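Local coordinates for like-Sm ribonucleoprotein core (Methanococcus vannielii, PDB 5MKN) that probably binds RNA as a ring of seven Sm-fold subunits, with uridine monophosphate held in nucleotide pockets built from neighbouring loops, at residues N41-N46 with F57-V62; K13-N18 with K34-H39; V21-G26 with D65-V70; D25-K30 with A47-D52. All coordinates share one frame; numbering follows the deposited sequence.

How the contacts relate
All four contacts lie in one Sm fold, a short N-terminal helix followed by a strongly curved antiparallel sheet. Contact 2 comes first, tying the turn after helix 9-12 to the C-terminal end of strand 28-36. Contact 4 uses the N-terminal end of that strand, so the two lie about 17 Å apart between centres, on opposite sides of the chain's centre. Contact 1 joins strands 42-44 and 56-62, about 10 Å from contact 2 and 12 Å from contact 4. Contact 3 spans the greatest sequence separation, pairs strand 18-23 with 67-71 and shares Asp25 and Gly26 with contact 4. Contacts 1, 2 and 3 all touch the same uridine monophosphate, whose pocket therefore draws on loops distant in sequence.

Contact 1: residues N41-N46 with F57-V62; sequences NVALEN and FPMLVV. With U5P (uridine-5'-monophosphate), chain B.
Val42 and Leu44 are hydrogen-bonded partners of Val62 and Leu60 in two antiparallel strands of the Sm fold, each pair joined by two backbone bonds; the straightest, Val62 N to Val42 O, is 2.8 Å long. A fifth bond, Asn46 N to Pro58 O, follows where both chains turn a corner. Val42, Leu44, Leu60 and Val62 share one face, and from it Val42, Leu44 and Val62 pack onto strands 18-23 and 28-36. Val42 and Val62 lie side by side, CG2 of Val42 3.7 Å from CB of Val62. Ala43, Glu45, Met59 and Val61 occupy the other face; Glu45 extends to a salt bridge with Arg32. Leu60, Val61 and Val62 also pair with a strand of a neighbouring subunit, continuing the sheet.

Where this pair of strands meets the nucleotide, Asn41 turns CG beside its own backbone N (chi1 -66°) and presents ND2 to the uracil, donating to O4 of uridine monophosphate over 3.0 Å at 159°. ND2 also donates to Asp37 and OD1 accepts from Gly64 N, a three-bond grip that fixes the amide's rotation. A leucine here would probably leave uracil O4, Asp37 and Gly64 N without these partners. On the face opposite Val42, Met59 is bent at chi2 (31°) and carries its methyl CE over Ala43, 3.8 Å from CB.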
# COMPACT_ATOMS: atom_id res chain seq x y z
N ASN A 41 5.42 -14.65 -2.97
CA ASN A 41 6.14 -15.25 -1.85
C ASN A 41 7.01 -16.40 -2.35
O ASN A 41 6.58 -17.18 -3.21
CB ASN A 41 5.17 -15.79 -0.78
CG ASN A 41 4.37 -14.71 -0.10
OD1 ASN A 41 4.91 -13.69 0.34
ND2 ASN A 41 3.06 -14.94 0.04
N VAL A 42 8.21 -16.53 -1.81
CA VAL A 42 9.11 -17.60 -2.22
C VAL A 42 9.75 -18.23 -1.00
O VAL A 42 10.05 -17.55 -0.01
CB VAL A 42 10.19 -17.10 -3.20
CG1 VAL A 42 9.58 -16.81 -4.55
CG2 VAL A 42 10.89 -15.87 -2.65
N ALA A 43 9.93 -19.55 -1.06
CA ALA A 43 10.69 -20.30 -0.08
C ALA A 43 12.00 -20.76 -0.72
O ALA A 43 12.00 -21.39 -1.78
CB ALA A 43 9.90 -21.51 0.43
N LEU A 44 13.12 -20.42 -0.09
CA LEU A 44 14.43 -20.71 -0.64
C LEU A 44 15.23 -21.59 0.32
O LEU A 44 15.23 -21.37 1.54
CB LEU A 44 15.20 -19.41 -0.96
CG LEU A 44 14.56 -18.46 -1.97
CD1 LEU A 44 15.42 -17.22 -2.15
CD2 LEU A 44 14.29 -19.13 -3.32
N GLU A 45 15.88 -22.61 -0.24
CA GLU A 45 16.74 -23.51 0.51
C GLU A 45 18.17 -22.99 0.50
O GLU A 45 18.68 -22.59 -0.55
CB GLU A 45 16.71 -24.91 -0.10
CG GLU A 45 15.94 -25.96 0.68
CD GLU A 45 16.12 -27.35 0.09
OE1 GLU A 45 15.11 -28.09 -0.02
OE2 GLU A 45 17.27 -27.70 -0.27
N ASN A 46 18.81 -23.02 1.67
CA ASN A 46 20.23 -22.66 1.78
C ASN A 46 20.48 -21.22 1.34
O ASN A 46 21.45 -20.92 0.64
CB ASN A 46 21.11 -23.63 1.00
CG ASN A 46 20.80 -25.09 1.31
OD1 ASN A 46 20.96 -25.54 2.44
ND2 ASN A 46 20.34 -25.83 0.29
N PHE A 57 20.98 -19.41 5.63
CA PHE A 57 19.68 -19.83 6.15
C PHE A 57 19.27 -21.14 5.50
O PHE A 57 19.13 -21.19 4.27
CB PHE A 57 18.62 -18.77 5.89
CG PHE A 57 18.96 -17.42 6.44
CD1 PHE A 57 19.16 -17.25 7.80
CD2 PHE A 57 19.09 -16.33 5.61
CE1 PHE A 57 19.47 -16.01 8.33
CE2 PHE A 57 19.40 -15.09 6.12
CZ PHE A 57 19.60 -14.93 7.48
N PRO A 58 19.07 -22.21 6.27
CA PRO A 58 18.58 -23.46 5.65
C PRO A 58 17.21 -23.29 5.02
O PRO A 58 16.96 -23.83 3.93
CB PRO A 58 18.57 -24.45 6.81
CG PRO A 58 19.49 -23.86 7.83
CD PRO A 58 19.35 -22.38 7.70
N MET A 59 16.32 -22.54 5.66
CA MET A 59 15.00 -22.29 5.10
C MET A 59 14.61 -20.84 5.36
O MET A 59 14.61 -20.39 6.51
CB MET A 59 13.95 -23.25 5.68
CG MET A 59 12.70 -23.34 4.84
SD MET A 59 13.09 -23.10 3.11
CE MET A 59 11.85 -24.12 2.29
N LEU A 60 14.30 -20.13 4.28
CA LEU A 60 13.90 -18.73 4.30
C LEU A 60 12.62 -18.58 3.51
O LEU A 60 12.51 -19.10 2.39
CB LEU A 60 14.99 -17.84 3.70
CG LEU A 60 15.13 -16.45 4.30
CD1 LEU A 60 15.60 -16.55 5.73
CD2 LEU A 60 16.10 -15.62 3.47
N VAL A 61 11.64 -17.88 4.08
CA VAL A 61 10.40 -17.58 3.39
C VAL A 61 10.30 -16.07 3.23
O VAL A 61 10.23 -15.34 4.23
CB VAL A 61 9.17 -18.13 4.13
CG1 VAL A 61 7.88 -17.53 3.55
CG2 VAL A 61 9.16 -19.64 4.03
N VAL A 62 10.28 -15.61 1.99
CA VAL A 62 10.30 -14.18 1.68
C VAL A 62 8.88 -13.72 1.34
O VAL A 62 8.23 -14.30 0.46
CB VAL A 62 11.24 -13.89 0.50
CG1 VAL A 62 11.03 -12.45 0.01
CG2 VAL A 62 12.68 -14.15 0.91
N1 U5P B . 0.49 -9.97 0.09
C2 U5P B . 1.81 -10.44 0.06
N3 U5P B . 2.05 -11.61 0.75
C4 U5P B . 1.12 -12.34 1.47
C5 U5P B . -0.20 -11.79 1.47
C6 U5P B . -0.46 -10.66 0.81
O2 U5P B . 2.73 -9.90 -0.54
O4 U5P B . 1.47 -13.36 2.05
C1' U5P B . 0.09 -8.73 -0.60
C2' U5P B . 0.36 -8.73 -2.10
O2' U5P B . 1.68 -8.36 -2.38
C3' U5P B . -0.70 -7.76 -2.60
C4' U5P B . -1.88 -8.06 -1.69
O3' U5P B . -0.26 -6.42 -2.37
O4' U5P B . -1.32 -8.60 -0.46
C5' U5P B . -2.86 -9.05 -2.26
O5' U5P B . -2.61 -9.30 -3.64

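Contact 2: residues K13-N18 with K34-H39; sequences KSINTN and KAYDLH. With U5P (uridine-5'-monophosphate), chain B; U5P (uridine-5'-monophosphate), chain C.
Lys34 reaches across to Asn16, linking strand 28-36 to the type II turn Ser14-Thr17 that precedes strand 18-23 in the Sm fold. Its CB bond leads away from the turn, and CG starts beside the backbone N. Bends at chi2 (-54°) and chi3 (-79°) then bring the chain back: CD passes 3.6 Å from OD1 of Asn16, and CE lies 3.5 Å from the same oxygen and near Glu45. NZ ends in a hydrogen bond to Asn16 OD1, slightly tilted from the amide plane; its modelled length of 2.5 Å is too short to be taken literally. With alanine in its place, Asn16 OD1 is likely to lose its ammonium donor and Glu45 a weak ion pair.

Beside this polar link, Ile15 lays CG2 against the carbonyl of Lys34 and sets CD1 at the edge of the Tyr36 ring, 4.4 Å from CE1. Lys34 and Ala35 both face Ala43, a classic beta bulge. In the turn, Thr17 OG1 donates to Ser14 O over 2.7 Å.

Further along, His39 takes part in the nucleotide site: uracil C5 lies 3.8 Å above one face of the imidazole, offset toward its rim, and ND1 is 3.5 Å from C6. Arg63 of a neighbouring subunit donates a hydrogen bond from NH2 to His39 O. At the turn, the ammonium group of Lys34 lies close to Arg32, and the amide oxygen of Asn16 together with the carboxylate of Glu45 probably offsets the like charges.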
# COMPACT_ATOMS: atom_id res chain seq x y z
N LYS A 13 9.40 -22.74 -13.81
CA LYS A 13 10.41 -23.39 -14.63
C LYS A 13 11.75 -23.50 -13.93
O LYS A 13 12.64 -24.20 -14.42
CB LYS A 13 10.59 -22.65 -15.95
CG LYS A 13 9.57 -23.03 -17.01
CD LYS A 13 9.81 -22.29 -18.32
CE LYS A 13 8.77 -22.70 -19.32
NZ LYS A 13 7.47 -22.86 -18.62
N SER A 14 11.92 -22.83 -12.80
CA SER A 14 13.24 -22.66 -12.20
C SER A 14 13.31 -23.20 -10.77
O SER A 14 14.24 -22.87 -10.03
CB SER A 14 13.63 -21.18 -12.25
OG SER A 14 14.61 -20.87 -11.29
N ILE A 15 12.35 -24.04 -10.37
CA ILE A 15 12.35 -24.58 -9.01
C ILE A 15 13.40 -25.68 -8.89
O ILE A 15 13.75 -26.36 -9.86
CB ILE A 15 10.95 -25.09 -8.62
CG1 ILE A 15 9.87 -24.25 -9.31
CG2 ILE A 15 10.78 -25.01 -7.13
CD1 ILE A 15 8.48 -24.87 -9.25
N ASN A 16 13.91 -25.85 -7.67
CA ASN A 16 15.02 -26.74 -7.35
C ASN A 16 16.33 -26.30 -8.00
O ASN A 16 17.33 -27.04 -7.94
CB ASN A 16 14.72 -28.20 -7.71
CG ASN A 16 13.59 -28.78 -6.89
OD1 ASN A 16 13.47 -28.51 -5.70
ND2 ASN A 16 12.74 -29.58 -7.54
N THR A 17 16.34 -25.12 -8.62
CA THR A 17 17.55 -24.47 -9.08
C THR A 17 17.81 -23.22 -8.25
O THR A 17 16.96 -22.76 -7.48
CB THR A 17 17.45 -24.09 -10.56
OG1 THR A 17 16.85 -22.80 -10.68
CG2 THR A 17 16.61 -25.11 -11.32
N ASN A 18 19.01 -22.67 -8.40
CA ASN A 18 19.37 -21.46 -7.68
C ASN A 18 18.87 -20.23 -8.44
O ASN A 18 18.98 -20.15 -9.67
CB ASN A 18 20.88 -21.39 -7.48
CG ASN A 18 21.30 -21.88 -6.10
OD1 ASN A 18 20.89 -22.96 -5.65
ND2 ASN A 18 22.12 -21.09 -5.41
N LYS A 34 12.35 -23.43 -3.81
CA LYS A 34 11.47 -24.55 -3.51
C LYS A 34 10.00 -24.27 -3.80
O LYS A 34 9.30 -25.16 -4.30
CB LYS A 34 11.63 -24.98 -2.04
CG LYS A 34 13.04 -25.46 -1.70
CD LYS A 34 13.50 -26.59 -2.64
CE LYS A 34 12.89 -27.94 -2.25
NZ LYS A 34 13.14 -29.02 -3.25
N ALA A 35 9.52 -23.05 -3.55
CA ALA A 35 8.10 -22.79 -3.75
C ALA A 35 7.83 -21.30 -3.94
O ALA A 35 8.55 -20.44 -3.42
CB ALA A 35 7.28 -23.31 -2.56
N TYR A 36 6.76 -21.01 -4.68
CA TYR A 36 6.27 -19.65 -4.89
C TYR A 36 4.73 -19.65 -4.95
O TYR A 36 4.10 -20.67 -5.24
CB TYR A 36 6.85 -19.04 -6.17
CG TYR A 36 6.21 -19.56 -7.44
CD1 TYR A 36 6.66 -20.74 -8.05
CD2 TYR A 36 5.15 -18.87 -8.04
CE1 TYR A 36 6.07 -21.21 -9.21
CE2 TYR A 36 4.55 -19.34 -9.20
CZ TYR A 36 5.01 -20.51 -9.78
OH TYR A 36 4.41 -20.96 -10.93
N ASP A 37 4.13 -18.48 -4.68
CA ASP A 37 2.68 -18.30 -4.83
C ASP A 37 2.40 -17.04 -5.66
O ASP A 37 3.30 -16.29 -6.04
CB ASP A 37 1.96 -18.22 -3.47
CG ASP A 37 2.53 -17.15 -2.54
OD1 ASP A 37 3.16 -16.18 -3.01
OD2 ASP A 37 2.34 -17.28 -1.31
N LEU A 38 1.11 -16.81 -5.93
CA LEU A 38 0.70 -15.70 -6.78
C LEU A 38 0.95 -14.34 -6.15
O LEU A 38 0.85 -13.33 -6.86
CB LEU A 38 -0.78 -15.85 -7.14
CG LEU A 38 -1.12 -17.08 -7.98
CD1 LEU A 38 -2.56 -17.05 -8.47
CD2 LEU A 38 -0.13 -17.23 -9.15
N HIS A 39 1.24 -14.26 -4.85
CA HIS A 39 1.74 -13.03 -4.25
C HIS A 39 3.21 -12.81 -4.53
O HIS A 39 3.74 -11.74 -4.20
CB HIS A 39 1.54 -13.02 -2.72
CG HIS A 39 0.17 -13.41 -2.26
ND1 HIS A 39 -0.87 -12.51 -2.19
CD2 HIS A 39 -0.32 -14.59 -1.82
CE1 HIS A 39 -1.95 -13.12 -1.74
NE2 HIS A 39 -1.64 -14.39 -1.51
N1 U5P B . 0.49 -9.97 0.09
C2 U5P B . 1.81 -10.44 0.06
N3 U5P B . 2.05 -11.61 0.75
C4 U5P B . 1.12 -12.34 1.47
C5 U5P B . -0.20 -11.79 1.47
C6 U5P B . -0.46 -10.66 0.81
O2 U5P B . 2.73 -9.90 -0.54
O4 U5P B . 1.47 -13.36 2.05
C1' U5P B . 0.09 -8.73 -0.60
C2' U5P B . 0.36 -8.73 -2.10
O2' U5P B . 1.68 -8.36 -2.38
C3' U5P B . -0.70 -7.76 -2.60
C4' U5P B . -1.88 -8.06 -1.69
O3' U5P B . -0.26 -6.42 -2.37
O4' U5P B . -1.32 -8.60 -0.46
C5' U5P B . -2.86 -9.05 -2.26
O5' U5P B . -2.61 -9.30 -3.64
N1 U5P C . 0.81 -7.41 -6.60
C2 U5P C . 2.05 -7.43 -7.21
N3 U5P C . 2.48 -8.67 -7.60
C4 U5P C . 1.81 -9.86 -7.45
C5 U5P C . 0.53 -9.76 -6.82
C6 U5P C . 0.08 -8.57 -6.42
O2 U5P C . 2.73 -6.43 -7.39
O4 U5P C . 2.33 -10.90 -7.87
C1' U5P C . 0.28 -6.11 -6.17
C2' U5P C . -0.26 -5.29 -7.34
O2' U5P C . 0.76 -4.63 -8.05
C3' U5P C . -1.25 -4.37 -6.63
C4' U5P C . -1.83 -5.28 -5.55
O3' U5P C . -0.54 -3.30 -6.01
O4' U5P C . -0.82 -6.32 -5.31
C5' U5P C . -3.14 -5.93 -5.91
O5' U5P C . -3.52 -5.62 -7.25

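Contact 3: residues V21-G26 with D65-V70; sequences VYLKDG and DNVLYV. With U5P (uridine-5'-monophosphate), chain B.
Val21 faces Val70 and Leu23 faces Val67 as antiparallel non-hydrogen-bonded pairs, while backbone bonds run from Tyr22 N to Tyr69 O, Leu68 N to Tyr22 O (2.9 Å) and Lys24 N to Asn66 O. In the Sm fold this pairing sets the last strand, 67-71, beside 18-23 as an edge strand; its Tyr69 and Val70 pair in turn with a strand of a neighbouring subunit.

Val21 forks over its partners: CG1 meets CG2 of Val67 at 3.7 Å, and CG2 meets CG2 of Val70. The rings of Tyr22 and Tyr69 form an offset edge-to-face pair, centroids 4.9 Å apart and planes at 67°. Tyr69 sets CG between its backbone N and carbonyl carbon (chi1 41°), bringing its CE1 corner over the CG-CD1 side of the Tyr22 ring. Leu23 CD2 rests 3.9 Å from CB of Asn66. Lys24 runs extended alongside the carbonyls of Asn66 and Asp65 and ends in a salt bridge with Asp65 of a neighbouring subunit, a polar clasp repeated when Asp65 receives Lys24 of the subunit on the other side.

Asp65 also pairs with Arg63, and its backbone N makes a weak, bent hydrogen bond of 3.3 Å to O2 of uridine monophosphate.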
# COMPACT_ATOMS: atom_id res chain seq x y z
N VAL A 21 16.91 -13.31 -5.60
CA VAL A 21 15.78 -12.46 -5.29
C VAL A 21 16.34 -11.15 -4.79
O VAL A 21 16.87 -11.07 -3.67
CB VAL A 21 14.84 -13.09 -4.25
CG1 VAL A 21 13.71 -12.13 -3.93
CG2 VAL A 21 14.30 -14.44 -4.73
N TYR A 22 16.24 -10.11 -5.61
CA TYR A 22 16.57 -8.77 -5.14
C TYR A 22 15.36 -8.17 -4.43
O TYR A 22 14.21 -8.39 -4.83
CB TYR A 22 17.00 -7.88 -6.29
CG TYR A 22 18.18 -8.37 -7.11
CD1 TYR A 22 18.04 -9.46 -7.97
CD2 TYR A 22 19.40 -7.72 -7.07
CE1 TYR A 22 19.10 -9.90 -8.74
CE2 TYR A 22 20.46 -8.15 -7.84
CZ TYR A 22 20.31 -9.23 -8.67
OH TYR A 22 21.38 -9.65 -9.44
N LEU A 23 15.62 -7.43 -3.36
CA LEU A 23 14.58 -6.83 -2.55
C LEU A 23 14.67 -5.31 -2.61
O LEU A 23 15.72 -4.74 -2.95
CB LEU A 23 14.66 -7.31 -1.10
CG LEU A 23 14.65 -8.82 -0.93
CD1 LEU A 23 14.76 -9.16 0.53
CD2 LEU A 23 13.40 -9.42 -1.52
N LYS A 24 13.57 -4.65 -2.25
CA LYS A 24 13.49 -3.20 -2.37
C LYS A 24 14.52 -2.49 -1.50
O LYS A 24 14.90 -1.35 -1.81
CB LYS A 24 12.08 -2.73 -2.01
CG LYS A 24 10.98 -3.38 -2.84
CD LYS A 24 9.61 -2.84 -2.47
CE LYS A 24 8.54 -3.49 -3.34
NZ LYS A 24 7.22 -2.78 -3.29
N ASP A 25 15.00 -3.12 -0.43
CA ASP A 25 16.06 -2.54 0.39
C ASP A 25 17.45 -2.82 -0.18
O ASP A 25 18.44 -2.59 0.53
CB ASP A 25 15.97 -3.06 1.82
CG ASP A 25 15.94 -4.58 1.90
OD1 ASP A 25 16.21 -5.23 0.86
OD2 ASP A 25 15.65 -5.12 2.99
N GLY A 26 17.54 -3.31 -1.41
CA GLY A 26 18.81 -3.60 -2.04
C GLY A 26 19.28 -5.03 -1.89
O GLY A 26 20.16 -5.46 -2.65
N ASP A 65 5.84 -9.05 -1.28
CA ASP A 65 5.81 -7.60 -1.47
C ASP A 65 7.17 -6.95 -1.22
O ASP A 65 7.29 -5.74 -1.38
CB ASP A 65 4.72 -6.96 -0.59
CG ASP A 65 5.07 -6.88 0.91
OD1 ASP A 65 6.13 -7.37 1.34
OD2 ASP A 65 4.26 -6.29 1.66
N ASN A 66 8.19 -7.72 -0.83
CA ASN A 66 9.54 -7.20 -0.75
C ASN A 66 10.32 -7.38 -2.05
O ASN A 66 11.38 -6.79 -2.19
CB ASN A 66 10.33 -7.86 0.38
CG ASN A 66 9.65 -7.70 1.71
OD1 ASN A 66 9.75 -6.65 2.35
ND2 ASN A 66 8.95 -8.75 2.15
N VAL A 67 9.79 -8.16 -2.98
CA VAL A 67 10.54 -8.56 -4.16
C VAL A 67 10.58 -7.40 -5.16
O VAL A 67 9.55 -6.78 -5.46
CB VAL A 67 9.93 -9.81 -4.80
CG1 VAL A 67 10.49 -10.00 -6.19
CG2 VAL A 67 10.20 -11.01 -3.93
N LEU A 68 11.77 -7.13 -5.67
CA LEU A 68 11.95 -6.20 -6.77
C LEU A 68 11.94 -6.93 -8.10
O LEU A 68 11.07 -6.70 -8.94
CB LEU A 68 13.25 -5.42 -6.55
CG LEU A 68 13.36 -4.11 -7.32
CD1 LEU A 68 13.89 -3.05 -6.40
CD2 LEU A 68 14.31 -4.27 -8.42
N TYR A 69 12.89 -7.85 -8.31
CA TYR A 69 12.81 -8.81 -9.39
C TYR A 69 13.57 -10.06 -8.96
O TYR A 69 14.33 -10.04 -7.99
CB TYR A 69 13.35 -8.25 -10.73
CG TYR A 69 14.61 -7.41 -10.62
CD1 TYR A 69 15.77 -7.93 -10.08
CD2 TYR A 69 14.64 -6.09 -11.09
CE1 TYR A 69 16.92 -7.16 -9.98
CE2 TYR A 69 15.80 -5.32 -10.99
CZ TYR A 69 16.93 -5.86 -10.43
OH TYR A 69 18.08 -5.10 -10.33
N VAL A 70 13.35 -11.14 -9.70
CA VAL A 70 13.99 -12.43 -9.45
C VAL A 70 14.67 -12.88 -10.74
O VAL A 70 14.03 -12.90 -11.80
CB VAL A 70 12.98 -13.48 -8.99
CG1 VAL A 70 13.55 -14.88 -9.16
CG2 VAL A 70 12.57 -13.22 -7.55
N1 U5P B . 0.49 -9.97 0.09
C2 U5P B . 1.81 -10.44 0.06
N3 U5P B . 2.05 -11.61 0.75
C4 U5P B . 1.12 -12.34 1.47
C5 U5P B . -0.20 -11.79 1.47
C6 U5P B . -0.46 -10.66 0.81
O2 U5P B . 2.73 -9.90 -0.54
O4 U5P B . 1.47 -13.36 2.05
C1' U5P B . 0.09 -8.73 -0.60
C2' U5P B . 0.36 -8.73 -2.10
O2' U5P B . 1.68 -8.36 -2.38
C3' U5P B . -0.70 -7.76 -2.60
C4' U5P B . -1.88 -8.06 -1.69
O3' U5P B . -0.26 -6.42 -2.37
O4' U5P B . -1.32 -8.60 -0.46
C5' U5P B . -2.86 -9.05 -2.26
O5' U5P B . -2.61 -9.30 -3.64

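Contact 4: residues D25-K30 with A47-D52; sequences DGKLVK and AKIESD
Lys30 and Lys48 form an antiparallel hydrogen-bonded pair, each backbone N donating to the other's carbonyl: Lys48 N to Lys30 O spans 2.9 Å, and Lys30 N to Lys48 O is the straighter at 167°. Two residues along, Glu50 N donates to Leu28 O as strand 47-49 ends. CA-H...O contacts from Val29 and Ile49 lie between these bonds.

Across the two segments the charged contact is made by Lys30. CG sits between the backbone N and the carbonyl carbon (chi1 61°), and a bend at chi2 swings the chain across Lys48, so that CD passes 3.3 Å from Lys48 O. NZ then forms a salt bridge with Glu50, 2.8 Å from OE2, which it meets on the anti side and out of the carboxylate plane; NZ also makes a weak bond back to Lys48 O. Lys48 sends its own ammonium group elsewhere, leaving the two NZ atoms 6.5 Å apart. Within 25-30, Lys27 N donates to Asp25 OD1 over 3.1 Å, which makes an Asx turn, and Lys27 NZ makes a salt bridge to OD2 of the same carboxylate, approaching from above the plane.

In the Sm fold, strand 28-36 pairs with 47-49 through its first residues and with 42-44 through its last, the partner chain turning a corner at Glu45 and Asn46.

Apolar packing occupies the face opposite Lys30. Val29 and Ile49 stand side by side, CG2 of Val29 3.9 Å from CG1 of Ile49, and Ile49 continues onto Phe57 of the same chain and Tyr69 of a neighbouring subunit. Lys27 crosses Ile49 with its aliphatic CD, 3.9 Å from CG2.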
# COMPACT_ATOMS: atom_id res chain seq x y z
N ASP A 25 15.00 -3.12 -0.43
CA ASP A 25 16.06 -2.54 0.39
C ASP A 25 17.45 -2.82 -0.18
O ASP A 25 18.44 -2.59 0.53
CB ASP A 25 15.97 -3.06 1.82
CG ASP A 25 15.94 -4.58 1.90
OD1 ASP A 25 16.21 -5.23 0.86
OD2 ASP A 25 15.65 -5.12 2.99
N GLY A 26 17.54 -3.31 -1.41
CA GLY A 26 18.81 -3.60 -2.04
C GLY A 26 19.28 -5.03 -1.89
O GLY A 26 20.16 -5.46 -2.65
N LYS A 27 18.69 -5.79 -0.96
CA LYS A 27 19.19 -7.12 -0.63
C LYS A 27 19.28 -8.01 -1.86
O LYS A 27 18.40 -8.00 -2.72
CB LYS A 27 18.27 -7.78 0.40
CG LYS A 27 18.31 -7.15 1.78
CD LYS A 27 18.23 -8.21 2.86
CE LYS A 27 18.07 -7.56 4.22
NZ LYS A 27 17.69 -6.13 4.11
N LEU A 28 20.35 -8.78 -1.92
CA LEU A 28 20.48 -9.91 -2.84
C LEU A 28 20.35 -11.17 -2.01
O LEU A 28 21.18 -11.43 -1.14
CB LEU A 28 21.82 -9.89 -3.57
CG LEU A 28 21.90 -9.08 -4.86
CD1 LEU A 28 21.78 -7.58 -4.57
CD2 LEU A 28 23.17 -9.39 -5.63
N VAL A 29 19.29 -11.94 -2.26
CA VAL A 29 19.04 -13.19 -1.55
C VAL A 29 18.98 -14.29 -2.60
O VAL A 29 18.06 -14.33 -3.43
CB VAL A 29 17.74 -13.13 -0.72
CG1 VAL A 29 17.23 -14.54 -0.43
CG2 VAL A 29 17.97 -12.37 0.58
N LYS A 30 19.97 -15.17 -2.58
CA LYS A 30 20.03 -16.28 -3.52
C LYS A 30 19.95 -17.59 -2.75
O LYS A 30 20.39 -17.69 -1.60
CB LYS A 30 21.29 -16.24 -4.40
CG LYS A 30 22.60 -16.31 -3.64
CD LYS A 30 23.08 -14.95 -3.17
CE LYS A 30 24.48 -15.06 -2.61
NZ LYS A 30 24.80 -13.93 -1.70
N ALA A 47 19.59 -20.32 1.75
CA ALA A 47 19.63 -18.94 1.28
C ALA A 47 20.81 -18.18 1.86
O ALA A 47 21.25 -18.42 2.98
CB ALA A 47 18.32 -18.23 1.63
N LYS A 48 21.31 -17.23 1.07
CA LYS A 48 22.47 -16.43 1.44
C LYS A 48 22.25 -14.99 1.00
O LYS A 48 21.89 -14.75 -0.15
CB LYS A 48 23.75 -16.99 0.81
CG LYS A 48 25.05 -16.40 1.33
CD LYS A 48 26.24 -16.95 0.55
CE LYS A 48 26.27 -18.48 0.59
NZ LYS A 48 26.65 -18.99 1.93
N ILE A 49 22.46 -14.05 1.91
CA ILE A 49 22.41 -12.64 1.57
C ILE A 49 23.82 -12.17 1.23
O ILE A 49 24.74 -12.28 2.05
CB ILE A 49 21.83 -11.80 2.72
CG1 ILE A 49 20.64 -12.49 3.38
CG2 ILE A 49 21.42 -10.42 2.22
CD1 ILE A 49 20.56 -12.22 4.86
N GLU A 50 23.98 -11.61 0.03
CA GLU A 50 25.26 -11.03 -0.39
C GLU A 50 25.70 -9.87 0.50
O GLU A 50 26.76 -9.29 0.25
CB GLU A 50 25.16 -10.59 -1.85
CG GLU A 50 26.49 -10.51 -2.60
CD GLU A 50 27.52 -11.50 -2.09
OE1 GLU A 50 28.60 -11.05 -1.63
OE2 GLU A 50 27.27 -12.72 -2.15
N SER A 51 24.92 -9.53 1.53
CA SER A 51 25.28 -8.50 2.50
C SER A 51 25.89 -9.09 3.77
O SER A 51 26.99 -8.71 4.17
CB SER A 51 24.05 -7.65 2.85
OG SER A 51 23.25 -7.40 1.71
N ASP A 52 25.18 -10.03 4.42
CA ASP A 52 25.65 -10.63 5.66
C ASP A 52 26.74 -11.68 5.42
O ASP A 52 27.64 -11.82 6.25
CB ASP A 52 24.48 -11.26 6.42
CG ASP A 52 24.88 -11.81 7.79
OD1 ASP A 52 25.40 -12.94 7.86
OD2 ASP A 52 24.66 -11.09 8.79